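Long-range contact in STAS/SEC14 domain-containing protein (Shewanella loihica PV-4, PDB 2Q3L), which is of unknown function but has a SpoIIAA-like (STAS) fold and may associate with membranes and bind a small ligand: residues D19-F24 / V55-I60. Sequence-based numbering, arbitrary orientation.
Sequences DFYLAF and VALIDI
F24 lies beside I58 across two parallel strands, both side chains pointing the same way. F24 CB sits 3.8 Å from L57 O and also meets I58 CG2. The first torsion (chi1 -58°) sets CG beside the backbone N, anti to the carbonyl carbon. From there F24 CD1 touches L57 O at 3.5 Å, the oxygen lying in the ring plane at the edge, and packs against I58 CG1. One atom further, F24 CE1 comes 4.0 Å from A56 CB, also at the ring edge. An alanine at F24 would probably open a gap beside A56 CB and I58 CG1, which would lose their contacts with CE1 and CD1. L42 of helix 32-45 and I11 of strand 7-16 are further neighbours of the F24 side chain. Four backbone hydrogen bonds join the strands: L22 N to V55 O, L57 N to L22 O at 2.8 Å, F24 N to L57 O and D59 N to F24 O. L57 O thus accepts the F24 N-H and also lies at the edge of the F24 ring. This is the strand pair of a right-handed beta-alpha-beta crossover (strand 19-30, helix 32-45, strand 54-66) in the central sheet of the SpoIIAA-like fold; strands 7-16 and 85-91 flank the pair. L22 shares the F24 face, its CB 4.2 Å from A56 CB, and reaches L42 and A45 of the crossover helix. On the other face, the side chains of Y21 and L57 lie side by side, pointing the same way, with Y21 CE2 4.0 Å from L57 CB. Y21 CB rests 3.8 Å from V55 CG2. L122 of helix 118-125 packs on both Y21 and L57. The Y21 hydroxyl makes weak hydrogen bonds with E14 and K118.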
ATOM      1  N   ASP A  19     -24.328 -17.013 -20.294  1.00 54.87           N
ATOM      2  CA  ASP A  19     -24.061 -15.650 -19.877  1.00 53.96           C
ATOM      3  C   ASP A  19     -22.593 -15.455 -19.516  1.00 52.74           C
ATOM      4  O   ASP A  19     -21.953 -16.321 -18.928  1.00 51.99           O
ATOM      5  CB  ASP A  19     -24.924 -15.310 -18.663  1.00 54.92           C
ATOM      6  CG  ASP A  19     -26.392 -15.557 -18.914  1.00 59.61           C
ATOM      7  OD1 ASP A  19     -26.955 -14.808 -19.728  1.00 56.08           O
ATOM      8  OD2 ASP A  19     -26.973 -16.512 -18.306  1.00 56.72           O
ATOM      9  N   PHE A  20     -22.060 -14.315 -19.911  1.00 51.67           N
ATOM     10  CA  PHE A  20     -20.724 -13.920 -19.525  1.00 50.20           C
ATOM     11  C   PHE A  20     -20.858 -12.955 -18.331  1.00 51.04           C
ATOM     12  O   PHE A  20     -21.866 -12.287 -18.190  1.00 53.95           O
ATOM     13  CB  PHE A  20     -19.956 -13.265 -20.663  1.00 48.18           C
ATOM     14  CG  PHE A  20     -19.518 -14.216 -21.733  1.00 52.37           C
ATOM     15  CD1 PHE A  20     -18.477 -15.125 -21.493  1.00 51.77           C
ATOM     16  CD2 PHE A  20     -20.099 -14.176 -23.008  1.00 52.35           C
ATOM     17  CE1 PHE A  20     -18.044 -16.011 -22.485  1.00 49.96           C
ATOM     18  CE2 PHE A  20     -19.663 -15.063 -24.021  1.00 53.73           C
ATOM     19  CZ  PHE A  20     -18.659 -15.993 -23.752  1.00 52.99           C
ATOM     20  N   TYR A  21     -19.877 -12.936 -17.438  1.00 48.38           N
ATOM     21  CA  TYR A  21     -19.902 -12.006 -16.327  1.00 46.99           C
ATOM     22  C   TYR A  21     -18.464 -11.609 -16.044  1.00 47.33           C
ATOM     23  O   TYR A  21     -17.523 -12.333 -16.383  1.00 45.94           O
ATOM     24  CB  TYR A  21     -20.594 -12.584 -15.065  1.00 47.31           C
ATOM     25  CG  TYR A  21     -19.936 -13.802 -14.465  1.00 44.25           C
ATOM     26  CD1 TYR A  21     -20.241 -15.088 -14.928  1.00 54.69           C
ATOM     27  CD2 TYR A  21     -19.016 -13.684 -13.442  1.00 52.78           C
ATOM     28  CE1 TYR A  21     -19.629 -16.224 -14.374  1.00 45.55           C
ATOM     29  CE2 TYR A  21     -18.397 -14.800 -12.884  1.00 46.75           C
ATOM     30  CZ  TYR A  21     -18.701 -16.061 -13.349  1.00 49.64           C
ATOM     31  OH  TYR A  21     -18.070 -17.157 -12.790  1.00 51.06           O
ATOM     32  N   LEU A  22     -18.319 -10.442 -15.433  1.00 49.79           N
ATOM     33  CA  LEU A  22     -17.034  -9.902 -15.080  1.00 49.29           C
ATOM     34  C   LEU A  22     -16.719 -10.414 -13.681  1.00 50.04           C
ATOM     35  O   LEU A  22     -17.561 -10.350 -12.795  1.00 52.56           O
ATOM     36  CB  LEU A  22     -17.090  -8.375 -15.173  1.00 49.08           C
ATOM     37  CG  LEU A  22     -15.799  -7.610 -15.017  1.00 49.49           C
ATOM     38  CD1 LEU A  22     -14.772  -8.067 -16.012  1.00 53.95           C
ATOM     39  CD2 LEU A  22     -16.047  -6.068 -15.103  1.00 57.29           C
ATOM     40  N   ALA A  23     -15.532 -10.999 -13.512  1.00 48.12           N
ATOM     41  CA  ALA A  23     -15.153 -11.606 -12.240  1.00 48.71           C
ATOM     42  C   ALA A  23     -13.948 -10.939 -11.667  1.00 47.64           C
ATOM     43  O   ALA A  23     -12.971 -10.659 -12.385  1.00 49.64           O
ATOM     44  CB  ALA A  23     -14.866 -13.107 -12.415  1.00 49.17           C
ATOM     45  N   PHE A  24     -14.022 -10.692 -10.368  1.00 49.07           N
ATOM     46  CA  PHE A  24     -12.923 -10.130  -9.606  1.00 49.07           C
ATOM     47  C   PHE A  24     -12.687 -11.016  -8.413  1.00 48.79           C
ATOM     48  O   PHE A  24     -13.616 -11.620  -7.859  1.00 49.30           O
ATOM     49  CB  PHE A  24     -13.269  -8.759  -9.031  1.00 49.72           C
ATOM     50  CG  PHE A  24     -13.668  -7.744 -10.048  1.00 51.33           C
ATOM     51  CD1 PHE A  24     -14.954  -7.704 -10.513  1.00 49.32           C
ATOM     52  CD2 PHE A  24     -12.753  -6.785 -10.486  1.00 50.21           C
ATOM     53  CE1 PHE A  24     -15.326  -6.762 -11.438  1.00 52.48           C
ATOM     54  CE2 PHE A  24     -13.114  -5.822 -11.409  1.00 56.85           C
ATOM     55  CZ  PHE A  24     -14.403  -5.814 -11.887  1.00 56.70           C
ATOM     56  N   VAL A  55     -22.917  -7.359 -15.435  1.00 49.11           N
ATOM     57  CA  VAL A  55     -23.128  -8.067 -14.209  1.00 48.68           C
ATOM     58  C   VAL A  55     -21.759  -8.534 -13.757  1.00 48.61           C
ATOM     59  O   VAL A  55     -21.002  -9.049 -14.544  1.00 49.20           O
ATOM     60  CB  VAL A  55     -24.178  -9.219 -14.338  1.00 49.97           C
ATOM     61  CG1 VAL A  55     -25.514  -8.649 -14.828  1.00 47.80           C
ATOM     62  CG2 VAL A  55     -23.719 -10.369 -15.251  1.00 50.62           C
ATOM     63  N   ALA A  56     -21.435  -8.338 -12.488  1.00 47.37           N
ATOM     64  CA  ALA A  56     -20.137  -8.781 -11.939  1.00 49.25           C
ATOM     65  C   ALA A  56     -20.217  -9.613 -10.655  1.00 47.74           C
ATOM     66  O   ALA A  56     -21.207  -9.551  -9.903  1.00 49.32           O
ATOM     67  CB  ALA A  56     -19.256  -7.553 -11.665  1.00 48.71           C
ATOM     68  N   LEU A  57     -19.176 -10.406 -10.448  1.00 46.29           N
ATOM     69  CA  LEU A  57     -18.953 -11.168  -9.228  1.00 45.36           C
ATOM     70  C   LEU A  57     -17.653 -10.676  -8.616  1.00 46.23           C
ATOM     71  O   LEU A  57     -16.646 -10.555  -9.325  1.00 45.20           O
ATOM     72  CB  LEU A  57     -18.845 -12.669  -9.526  1.00 48.34           C
ATOM     73  CG  LEU A  57     -18.587 -13.659  -8.356  1.00 47.17           C
ATOM     74  CD1 LEU A  57     -19.190 -14.981  -8.579  1.00 52.29           C
ATOM     75  CD2 LEU A  57     -17.118 -13.850  -8.121  1.00 59.36           C
ATOM     76  N   ILE A  58     -17.655 -10.415  -7.308  1.00 47.95           N
ATOM     77  CA  ILE A  58     -16.440  -9.962  -6.596  1.00 47.70           C
ATOM     78  C   ILE A  58     -16.285 -10.884  -5.401  1.00 48.63           C
ATOM     79  O   ILE A  58     -17.149 -10.898  -4.520  1.00 47.63           O
ATOM     80  CB  ILE A  58     -16.523  -8.496  -6.110  1.00 48.15           C
ATOM     81  CG1 ILE A  58     -16.990  -7.576  -7.244  1.00 48.40           C
ATOM     82  CG2 ILE A  58     -15.175  -8.022  -5.527  1.00 46.09           C
ATOM     83  CD1 ILE A  58     -17.163  -6.170  -6.835  1.00 51.47           C
ATOM     84  N   ASP A  59     -15.234 -11.707  -5.444  1.00 46.97           N
ATOM     85  CA  ASP A  59     -14.903 -12.653  -4.379  1.00 48.67           C
ATOM     86  C   ASP A  59     -13.953 -11.892  -3.430  1.00 49.03           C
ATOM     87  O   ASP A  59     -12.838 -11.479  -3.802  1.00 42.99           O
ATOM     88  CB  ASP A  59     -14.298 -13.940  -4.984  1.00 46.77           C
ATOM     89  CG  ASP A  59     -13.806 -14.950  -3.922  1.00 55.79           C
ATOM     90  OD1 ASP A  59     -13.617 -14.586  -2.749  1.00 54.85           O
ATOM     91  OD2 ASP A  59     -13.551 -16.118  -4.280  1.00 58.77           O
ATOM     92  N   ILE A  60     -14.467 -11.635  -2.234  1.00 50.10           N
ATOM     93  CA  ILE A  60     -13.711 -11.001  -1.178  1.00 51.03           C
ATOM     94  C   ILE A  60     -13.417 -11.979  -0.035  1.00 51.85           C
ATOM     95  O   ILE A  60     -13.069 -11.538   1.060  1.00 50.50           O
ATOM     96  CB  ILE A  60     -14.437  -9.724  -0.629  1.00 51.38           C
ATOM     97  CG1 ILE A  60     -15.780 -10.059   0.048  1.00 50.72           C
ATOM     98  CG2 ILE A  60     -14.652  -8.721  -1.768  1.00 52.12           C
ATOM     99  CD1 ILE A  60     -16.459  -8.818   0.669  1.00 48.45           C
TER